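Local coordinates for uncharacterized protein (Staphylococcus aureus, PDB 3P8A), which is of unknown function but carries a glyoxalase-like domain of the VOC family, and probably shares the paired-module architecture of that superfamily, at residues A[160-165]-A[194-199]; A[33-38]-A[70-75]; A[115-120]-A[148-153]. All blocks are in the same frame, centred on the assembly; numbering follows the deposited sequence.

The contacts come in series along the chain: contact 2 closes first, then contact 3, then contact 1. Contacts 2 and 3 both reach the eight-stranded mixed sheet, through strand 69-75 and strand 147-155, and their centres lie about 25 Å apart. Contact 1 lies about 22 Å from each, centre to centre. Strand orders 2-3-4-1 and 5-8-7-6 in the larger sheet are consistent with two four-stranded modules as in the VOC fold, of which the second, with helix 117-125, has the full βαβββ order. Contacts 2 and 3 thus pack a loop and a helix onto the larger sheet, whereas contact 1 packs a connecting loop of that sheet against strand 189-198 of the seven-stranded one.

Contact 1: A[160-165]-A[194-199]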
loop_
_atom_site.group_PDB
_atom_site.type_symbol
_atom_site.label_atom_id
_atom_site.label_comp_id
_atom_site.label_asym_id
_atom_site.label_seq_id
_atom_site.Cartn_x
_atom_site.Cartn_y
_atom_site.Cartn_z
ATOM N N ASP A 160 -11.654 3.143 -12.864
ATOM C CA ASP A 160 -11.223 3.025 -11.478
ATOM C C ASP A 160 -11.164 4.412 -10.903
ATOM O O ASP A 160 -10.385 5.231 -11.388
ATOM C CB ASP A 160 -9.813 2.387 -11.349
ATOM C CG ASP A 160 -9.715 0.916 -11.684
ATOM O OD1 ASP A 160 -10.492 0.118 -11.102
ATOM O OD2 ASP A 160 -8.817 0.548 -12.480
ATOM N N GLU A 161 -11.967 4.700 -9.872
ATOM C CA GLU A 161 -11.813 5.971 -9.183
ATOM C C GLU A 161 -10.528 5.861 -8.347
ATOM O O GLU A 161 -9.751 6.808 -8.245
ATOM C CB GLU A 161 -13.005 6.258 -8.237
ATOM C CG GLU A 161 -14.263 6.703 -8.955
ATOM C CD GLU A 161 -14.207 8.049 -9.638
ATOM O OE1 GLU A 161 -13.335 8.876 -9.273
ATOM O OE2 GLU A 161 -15.043 8.273 -10.545
ATOM N N ILE A 162 -10.310 4.668 -7.792
ATOM C CA ILE A 162 -9.218 4.338 -6.875
ATOM C C ILE A 162 -8.275 3.366 -7.514
ATOM O O ILE A 162 -8.719 2.356 -8.059
ATOM C CB ILE A 162 -9.846 3.731 -5.560
ATOM C CG1 ILE A 162 -10.770 4.720 -4.864
ATOM C CG2 ILE A 162 -8.798 3.170 -4.599
ATOM C CD1 ILE A 162 -10.131 6.130 -4.568
ATOM N N LYS A 163 -6.962 3.624 -7.393
ATOM C CA LYS A 163 -5.994 2.699 -7.973
ATOM C C LYS A 163 -6.141 1.377 -7.237
ATOM O O LYS A 163 -6.124 1.377 -5.998
ATOM C CB LYS A 163 -4.550 3.216 -7.852
ATOM C CG LYS A 163 -3.567 2.406 -8.689
ATOM C CD LYS A 163 -3.539 2.894 -10.108
ATOM C CE LYS A 163 -2.424 2.243 -10.881
ATOM N NZ LYS A 163 -2.342 2.857 -12.233
ATOM N N PRO A 164 -6.362 0.254 -7.969
ATOM C CA PRO A 164 -6.551 -1.023 -7.281
ATOM C C PRO A 164 -5.364 -1.427 -6.419
ATOM O O PRO A 164 -4.222 -1.386 -6.890
ATOM C CB PRO A 164 -6.722 -2.032 -8.445
ATOM C CG PRO A 164 -7.237 -1.210 -9.581
ATOM C CD PRO A 164 -6.458 0.079 -9.438
ATOM N N PRO A 165 -5.623 -1.898 -5.186
ATOM C CA PRO A 165 -4.537 -2.480 -4.377
ATOM C C PRO A 165 -3.883 -3.624 -5.165
ATOM O O PRO A 165 -4.536 -4.256 -6.008
ATOM C CB PRO A 165 -5.271 -3.043 -3.154
ATOM C CG PRO A 165 -6.500 -2.225 -3.052
ATOM C CD PRO A 165 -6.917 -1.981 -4.473
ATOM N N VAL A 194 -7.557 1.886 7.166
ATOM C CA VAL A 194 -7.124 2.617 5.993
ATOM C C VAL A 194 -8.392 3.250 5.456
ATOM O O VAL A 194 -9.402 2.554 5.220
ATOM C CB VAL A 194 -6.380 1.743 4.941
ATOM C CG1 VAL A 194 -6.113 2.536 3.652
ATOM C CG2 VAL A 194 -5.070 1.249 5.512
ATOM N N ILE A 195 -8.363 4.585 5.370
ATOM C CA ILE A 195 -9.485 5.348 4.877
ATOM C C ILE A 195 -9.231 5.804 3.445
ATOM O O ILE A 195 -8.210 6.452 3.140
ATOM C CB ILE A 195 -9.916 6.509 5.828
ATOM C CG1 ILE A 195 -10.291 5.958 7.220
ATOM C CG2 ILE A 195 -11.136 7.238 5.221
ATOM C CD1 ILE A 195 -10.835 7.043 8.249
ATOM N N VAL A 196 -10.190 5.468 2.575
ATOM C CA VAL A 196 -10.188 5.774 1.164
ATOM C C VAL A 196 -11.391 6.676 0.886
ATOM O O VAL A 196 -12.513 6.385 1.347
ATOM C CB VAL A 196 -10.253 4.458 0.320
ATOM C CG1 VAL A 196 -10.377 4.746 -1.167
ATOM C CG2 VAL A 196 -9.050 3.549 0.586
ATOM N N LYS A 197 -11.147 7.801 0.181
ATOM C CA LYS A 197 -12.209 8.695 -0.234
ATOM C C LYS A 197 -12.499 8.329 -1.680
ATOM O O LYS A 197 -11.553 8.161 -2.455
ATOM C CB LYS A 197 -11.797 10.175 -0.053
ATOM C CG LYS A 197 -12.272 10.692 1.303
ATOM C CD LYS A 197 -11.800 12.063 1.665
ATOM C CE LYS A 197 -12.525 12.532 2.918
ATOM N NZ LYS A 197 -12.174 13.924 3.295
ATOM N N SER A 198 -13.777 8.120 -2.040
ATOM C CA SER A 198 -14.096 7.766 -3.424
ATOM C C SER A 198 -15.258 8.574 -3.986
ATOM O O SER A 198 -16.287 8.716 -3.314
ATOM C CB SER A 198 -14.405 6.283 -3.545
ATOM O OG SER A 198 -14.744 5.980 -4.889
ATOM N N LYS A 199 -15.136 9.006 -5.254
ATOM C CA LYS A 199 -16.236 9.723 -5.923
ATOM C C LYS A 199 -17.277 8.748 -6.446
ATOM O O LYS A 199 -18.327 9.163 -6.944
ATOM C CB LYS A 199 -15.716 10.618 -7.066
ATOM C CG LYS A 199 -14.982 11.854 -6.585
ATOM C CD LYS A 199 -14.487 12.699 -7.766
ATOM C CE LYS A 199 -13.194 12.190 -8.345
ATOM N NZ LYS A 199 -12.703 13.097 -9.427
HETATM O O HOH W 1 -10.901 10.726 -10.255
#
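The carboxylate of E161 is the flat group here, and one oxygen of it does the touching: E161 OE1 lies 3.4 Å from K199 CE and also nears K199 CB. The two side chains cross at about a right angle. E161 bends at chi2 (-67°), which folds its acid back toward the lysine, whose own chain bends at chi3. The charges do not pair directly, for E161 OE1 and K199 NZ are 4.3 Å apart. A water fills the step, donating to E161 OE1 at 3.2 Å and accepting from K199 NZ at 3.1 Å, while S243 OG also hydrogen-bonds to E161 OE1. A long, flexible acid and base suit this partly exposed margin.

Deeper in, I162 supplies the apolar half. Its CG1 and CD1 both lie 3.7 Å from V196 CG1, so the longer branch of the isoleucine covers the valine methyl, which suits two buried apolar residues; CD1 also comes within 3.3 Å of K197 O. The hydroxyl of S198, beside E161 CB, is held by T204 OG1 and N200 N instead.

The loop 160-165, between strands 147-155 and 166-170, thus rests on the end of strand 189-198, with Y245 of strand 244-252 touching I162 and helix 201-212 packing against the prolines.

Contact 2: A[33-38]-A[70-75]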
loop_
_atom_site.group_PDB
_atom_site.type_symbol
_atom_site.label_atom_id
_atom_site.label_comp_id
_atom_site.label_asym_id
_atom_site.label_seq_id
_atom_site.Cartn_x
_atom_site.Cartn_y
_atom_site.Cartn_z
ATOM N N ASP A 33 8.377 13.847 -2.006
ATOM C CA ASP A 33 9.437 14.477 -2.793
ATOM C C ASP A 33 10.608 14.783 -1.843
ATOM O O ASP A 33 10.357 15.106 -0.694
ATOM C CB ASP A 33 8.924 15.787 -3.416
ATOM C CG ASP A 33 10.010 16.594 -4.093
ATOM O OD1 ASP A 33 10.637 16.069 -5.029
ATOM O OD2 ASP A 33 10.212 17.756 -3.700
ATOM N N GLN A 34 11.879 14.674 -2.314
ATOM C CA GLN A 34 13.054 14.947 -1.466
ATOM C C GLN A 34 13.043 14.082 -0.207
ATOM O O GLN A 34 13.219 14.566 0.923
ATOM C CB GLN A 34 13.182 16.457 -1.115
ATOM C CG GLN A 34 13.517 17.331 -2.326
ATOM C CD GLN A 34 13.435 18.806 -2.012
ATOM O OE1 GLN A 34 13.716 19.259 -0.892
ATOM N NE2 GLN A 34 13.064 19.595 -3.011
ATOM N N LEU A 35 12.785 12.782 -0.409
ATOM C CA LEU A 35 12.715 11.789 0.670
ATOM C C LEU A 35 14.006 11.662 1.491
ATOM O O LEU A 35 13.915 11.345 2.667
ATOM C CB LEU A 35 12.281 10.422 0.081
ATOM C CG LEU A 35 12.173 9.204 0.987
ATOM C CD1 LEU A 35 11.196 9.439 2.151
ATOM C CD2 LEU A 35 11.786 7.996 0.184
ATOM N N ASP A 36 15.190 11.926 0.905
ATOM C CA ASP A 36 16.453 11.820 1.656
ATOM C C ASP A 36 16.540 12.755 2.859
ATOM O O ASP A 36 17.217 12.434 3.833
ATOM C CB ASP A 36 17.657 12.067 0.768
ATOM C CG ASP A 36 18.072 10.862 -0.032
ATOM O OD1 ASP A 36 17.993 9.729 0.514
ATOM O OD2 ASP A 36 18.541 11.047 -1.173
ATOM N N ARG A 37 15.864 13.910 2.773
ATOM C CA ARG A 37 15.858 14.932 3.821
ATOM C C ARG A 37 14.805 14.624 4.878
ATOM O O ARG A 37 14.858 15.156 5.989
ATOM C CB ARG A 37 15.527 16.308 3.199
ATOM C CG ARG A 37 16.570 16.824 2.205
ATOM C CD ARG A 37 16.033 17.966 1.355
ATOM N NE ARG A 37 16.006 19.234 2.084
ATOM C CZ ARG A 37 17.039 20.069 2.183
ATOM N NH1 ARG A 37 16.922 21.198 2.870
ATOM N NH2 ARG A 37 18.198 19.778 1.602
ATOM N N PHE A 38 13.828 13.799 4.504
ATOM C CA PHE A 38 12.646 13.499 5.291
ATOM C C PHE A 38 12.827 12.632 6.517
ATOM O O PHE A 38 13.499 11.610 6.471
ATOM C CB PHE A 38 11.512 12.966 4.377
ATOM C CG PHE A 38 10.190 12.746 5.079
ATOM C CD1 PHE A 38 9.259 13.771 5.175
ATOM C CD2 PHE A 38 9.897 11.529 5.677
ATOM C CE1 PHE A 38 8.053 13.580 5.850
ATOM C CE2 PHE A 38 8.696 11.342 6.367
ATOM C CZ PHE A 38 7.779 12.368 6.443
ATOM N N ILE A 70 5.071 1.068 6.483
ATOM C CA ILE A 70 4.817 2.241 5.668
ATOM C C ILE A 70 5.994 2.326 4.712
ATOM O O ILE A 70 7.149 2.362 5.159
ATOM C CB ILE A 70 4.703 3.539 6.519
ATOM C CG1 ILE A 70 3.584 3.407 7.590
ATOM C CG2 ILE A 70 4.441 4.738 5.586
ATOM C CD1 ILE A 70 3.720 4.379 8.801
ATOM N N GLU A 71 5.705 2.371 3.405
ATOM C CA GLU A 71 6.724 2.549 2.402
ATOM C C GLU A 71 6.691 3.991 1.947
ATOM O O GLU A 71 5.709 4.435 1.358
ATOM C CB GLU A 71 6.565 1.578 1.222
ATOM C CG GLU A 71 7.748 1.651 0.263
ATOM C CD GLU A 71 7.575 0.976 -1.081
ATOM O OE1 GLU A 71 6.418 0.693 -1.461
ATOM O OE2 GLU A 71 8.592 0.797 -1.790
ATOM N N LEU A 72 7.751 4.741 2.256
ATOM C CA LEU A 72 7.874 6.119 1.786
ATOM C C LEU A 72 8.646 5.984 0.499
ATOM O O LEU A 72 9.659 5.309 0.485
ATOM C CB LEU A 72 8.624 7.002 2.779
ATOM C CG LEU A 72 8.115 7.074 4.201
ATOM C CD1 LEU A 72 8.766 8.198 4.881
ATOM C CD2 LEU A 72 6.568 7.228 4.278
ATOM N N LEU A 73 8.147 6.539 -0.577
ATOM C CA LEU A 73 8.712 6.338 -1.900
ATOM C C LEU A 73 9.031 7.633 -2.589
ATOM O O LEU A 73 8.262 8.582 -2.496
ATOM C CB LEU A 73 7.702 5.468 -2.734
ATOM C CG LEU A 73 8.130 4.963 -4.147
ATOM C CD1 LEU A 73 9.233 3.871 -4.055
ATOM C CD2 LEU A 73 6.934 4.428 -4.919
ATOM N N ASP A 74 10.185 7.684 -3.302
ATOM C CA ASP A 74 10.569 8.847 -4.099
ATOM C C ASP A 74 11.241 8.395 -5.410
ATOM O O ASP A 74 11.586 7.234 -5.551
ATOM C CB ASP A 74 11.482 9.780 -3.297
ATOM C CG ASP A 74 11.698 11.208 -3.830
ATOM O OD1 ASP A 74 10.975 11.621 -4.789
ATOM O OD2 ASP A 74 12.502 11.940 -3.228
ATOM N N VAL A 75 11.417 9.315 -6.348
ATOM C CA VAL A 75 12.032 9.040 -7.635
ATOM C C VAL A 75 13.404 9.701 -7.732
ATOM O O VAL A 75 13.535 10.907 -7.504
ATOM C CB VAL A 75 11.083 9.351 -8.831
ATOM C CG1 VAL A 75 10.290 10.637 -8.624
ATOM C CG2 VAL A 75 11.813 9.351 -10.175
HETATM O O HOH W 2 10.226 13.715 -6.351
#
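Residues 33-38 follow strand 24-31 in what is probably the first module of a VOC-type fold, where a loop with one helical-looking turn takes the place of the usual helix, and D74 of strand 69-75 receives a loop amide. L35 N donates to D74 OD2 at 3.0 Å, nearly straight at 174°, and meets the oxygen from above the carboxylate plane (39° out of it). The other oxygen is busy too. A water donates to D74 OD1 and to D33 OD1, which lie 4.5 Å apart, and so probably softens the repulsion between the two acids; V75 N gives D74 OD1 a further, weak bond at 2.8 Å. A short acid suits the place, since it can reach the loop amide directly from the strand.

Beside this polar grip lies leucine packing. With CG anti to the backbone N (chi1 178°), L35 sends CD1 to L72 CB at 3.6 Å and CD2 to L72 O at 3.4 Å. L72 CD1 then meets F38 CE2 at 3.5 Å, the two side chains crossing at about a right angle.

K61 NZ of the adjacent strand 58-64 holds the loop carbonyls L35 O and F38 O, while Y268 of strand 266-272 touches L72, bringing the seven-stranded sheet close to this contact.

Contact 3: A[115-120]-A[148-153]; sequences NDIEAV and KWQLLY
I117 and L152 slide past each other in opposite directions where the first turn of helix 117-125 lies on strand 147-155. This is helix-on-sheet packing, and the run from strand 106-113 through the helix to strands 130-139, 147-155 and 166-170 is consistent with the βαβββ order of the VOC fold. I117 is drawn out nearly straight (chi1 -153°, chi2 152°), so its CD1 reaches down to the strand, 3.7 Å from L152 CB and 3.5 Å from Q150 O. The branch helps as well: CG2, in the crowded position between N and carbonyl carbon, lies 3.7 Å from Q150 NE2. Here the two side chains cross obliquely. The glutamine chain, extended beyond CG, carries its terminal amide to I117 CG2, so that the amide itself covers the methyl; a long polar residue suits this partly exposed position.

One turn on, V120 continues the apolar surface, its CG1 meeting L152 CD2 at 3.8 Å. Branched residues one helical turn apart present one ridge to the strand, with L152 of the strand touching both.

Q169 of strand 166-170, next to 147-155 in the sheet, accepts from the helix N-terminal amide I117 N, while M21 touches V120. D116, at the N-cap, serves an amide of the first turn: its OD1 accepts a weak bond from A119 N at 3.5 Å.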
loop_
_atom_site.group_PDB
_atom_site.type_symbol
_atom_site.label_atom_id
_atom_site.label_comp_id
_atom_site.label_asym_id
_atom_site.label_seq_id
_atom_site.Cartn_x
_atom_site.Cartn_y
_atom_site.Cartn_z
ATOM N N ASN A 115 0.920 -15.778 0.301
ATOM C CA ASN A 115 1.958 -16.804 0.307
ATOM C C ASN A 115 1.905 -17.595 -1.012
ATOM O O ASN A 115 2.805 -18.391 -1.291
ATOM C CB ASN A 115 1.842 -17.693 1.542
ATOM C CG ASN A 115 2.431 -17.054 2.785
ATOM O OD1 ASN A 115 3.591 -16.601 2.808
ATOM N ND2 ASN A 115 1.648 -17.024 3.854
ATOM N N ASP A 116 0.890 -17.307 -1.859
ATOM C CA ASP A 116 0.691 -17.965 -3.145
ATOM C C ASP A 116 0.146 -17.008 -4.207
ATOM O O ASP A 116 -1.061 -16.980 -4.468
ATOM C CB ASP A 116 -0.179 -19.238 -2.988
ATOM C CG ASP A 116 -0.067 -20.256 -4.123
ATOM O OD1 ASP A 116 0.645 -19.972 -5.125
ATOM O OD2 ASP A 116 -0.687 -21.337 -4.010
ATOM N N ILE A 117 1.050 -16.253 -4.850
ATOM C CA ILE A 117 0.678 -15.272 -5.869
ATOM C C ILE A 117 0.116 -15.907 -7.169
ATOM O O ILE A 117 -0.687 -15.266 -7.858
ATOM C CB ILE A 117 1.811 -14.241 -6.103
ATOM C CG1 ILE A 117 1.263 -12.890 -6.612
ATOM C CG2 ILE A 117 2.915 -14.809 -7.004
ATOM C CD1 ILE A 117 2.113 -11.681 -6.240
ATOM N N GLU A 118 0.537 -17.158 -7.485
ATOM C CA GLU A 118 0.061 -17.894 -8.658
ATOM C C GLU A 118 -1.390 -18.326 -8.502
ATOM O O GLU A 118 -2.124 -18.272 -9.478
ATOM C CB GLU A 118 0.973 -19.093 -8.985
ATOM C CG GLU A 118 2.115 -18.731 -9.924
ATOM C CD GLU A 118 1.683 -18.300 -11.314
ATOM O OE1 GLU A 118 1.012 -19.098 -12.010
ATOM O OE2 GLU A 118 2.015 -17.158 -11.706
ATOM N N ALA A 119 -1.793 -18.738 -7.278
ATOM C CA ALA A 119 -3.163 -19.094 -6.898
ATOM C C ALA A 119 -4.044 -17.845 -6.964
ATOM O O ALA A 119 -5.205 -17.942 -7.363
ATOM C CB ALA A 119 -3.193 -19.662 -5.493
ATOM N N VAL A 120 -3.494 -16.675 -6.576
ATOM C CA VAL A 120 -4.205 -15.406 -6.680
ATOM C C VAL A 120 -4.413 -15.096 -8.147
ATOM O O VAL A 120 -5.541 -14.794 -8.527
ATOM C CB VAL A 120 -3.539 -14.233 -5.893
ATOM C CG1 VAL A 120 -4.134 -12.887 -6.288
ATOM C CG2 VAL A 120 -3.702 -14.441 -4.403
ATOM N N LYS A 148 14.183 -10.100 -2.430
ATOM C CA LYS A 148 13.382 -10.423 -3.614
ATOM C C LYS A 148 11.888 -10.635 -3.348
ATOM O O LYS A 148 11.478 -11.101 -2.275
ATOM C CB LYS A 148 13.968 -11.617 -4.391
ATOM C CG LYS A 148 15.388 -11.394 -4.912
ATOM C CD LYS A 148 15.657 -12.127 -6.226
ATOM C CE LYS A 148 16.358 -13.450 -6.059
ATOM N NZ LYS A 148 16.787 -14.004 -7.369
ATOM N N TRP A 149 11.074 -10.266 -4.339
ATOM C CA TRP A 149 9.628 -10.429 -4.281
ATOM C C TRP A 149 9.005 -10.411 -5.672
ATOM O O TRP A 149 9.676 -10.080 -6.657
ATOM C CB TRP A 149 8.989 -9.367 -3.346
ATOM C CG TRP A 149 9.028 -7.957 -3.848
ATOM C CD1 TRP A 149 8.029 -7.300 -4.500
ATOM C CD2 TRP A 149 10.111 -7.020 -3.722
ATOM N NE1 TRP A 149 8.394 -5.998 -4.741
ATOM C CE2 TRP A 149 9.669 -5.796 -4.275
ATOM C CE3 TRP A 149 11.408 -7.087 -3.171
ATOM C CZ2 TRP A 149 10.492 -4.666 -4.344
ATOM C CZ3 TRP A 149 12.213 -5.958 -3.222
ATOM C CH2 TRP A 149 11.754 -4.764 -3.798
ATOM N N GLN A 150 7.723 -10.772 -5.735
ATOM C CA GLN A 150 6.915 -10.729 -6.949
ATOM C C GLN A 150 5.693 -9.872 -6.687
ATOM O O GLN A 150 5.121 -9.930 -5.601
ATOM C CB GLN A 150 6.425 -12.118 -7.373
ATOM C CG GLN A 150 7.519 -13.129 -7.668
ATOM C CD GLN A 150 6.875 -14.483 -7.782
ATOM O OE1 GLN A 150 6.924 -15.312 -6.864
ATOM N NE2 GLN A 150 6.125 -14.682 -8.849
ATOM N N LEU A 151 5.278 -9.112 -7.694
ATOM C CA LEU A 151 4.075 -8.289 -7.634
ATOM C C LEU A 151 3.076 -8.756 -8.697
ATOM O O LEU A 151 3.475 -9.241 -9.752
ATOM C CB LEU A 151 4.394 -6.803 -7.848
ATOM C CG LEU A 151 5.354 -6.152 -6.844
ATOM C CD1 LEU A 151 5.550 -4.716 -7.177
ATOM C CD2 LEU A 151 4.843 -6.261 -5.419
ATOM N N LEU A 152 1.786 -8.613 -8.419
ATOM C CA LEU A 152 0.719 -8.941 -9.362
ATOM C C LEU A 152 -0.252 -7.776 -9.292
ATOM O O LEU A 152 -0.584 -7.304 -8.198
ATOM C CB LEU A 152 0.035 -10.260 -8.994
ATOM C CG LEU A 152 -1.123 -10.736 -9.899
ATOM C CD1 LEU A 152 -0.611 -11.294 -11.224
ATOM C CD2 LEU A 152 -1.959 -11.751 -9.170
ATOM N N TYR A 153 -0.632 -7.261 -10.454
ATOM C CA TYR A 153 -1.522 -6.121 -10.540
ATOM C C TYR A 153 -2.832 -6.467 -11.179
ATOM O O TYR A 153 -2.876 -7.305 -12.085
ATOM C CB TYR A 153 -0.879 -5.027 -11.363
ATOM C CG TYR A 153 0.392 -4.480 -10.752
ATOM C CD1 TYR A 153 0.348 -3.485 -9.781
ATOM C CD2 TYR A 153 1.640 -4.881 -11.217
ATOM C CE1 TYR A 153 1.511 -2.957 -9.230
ATOM C CE2 TYR A 153 2.814 -4.326 -10.702
ATOM C CZ TYR A 153 2.740 -3.379 -9.693
ATOM O OH TYR A 153 3.868 -2.798 -9.199
#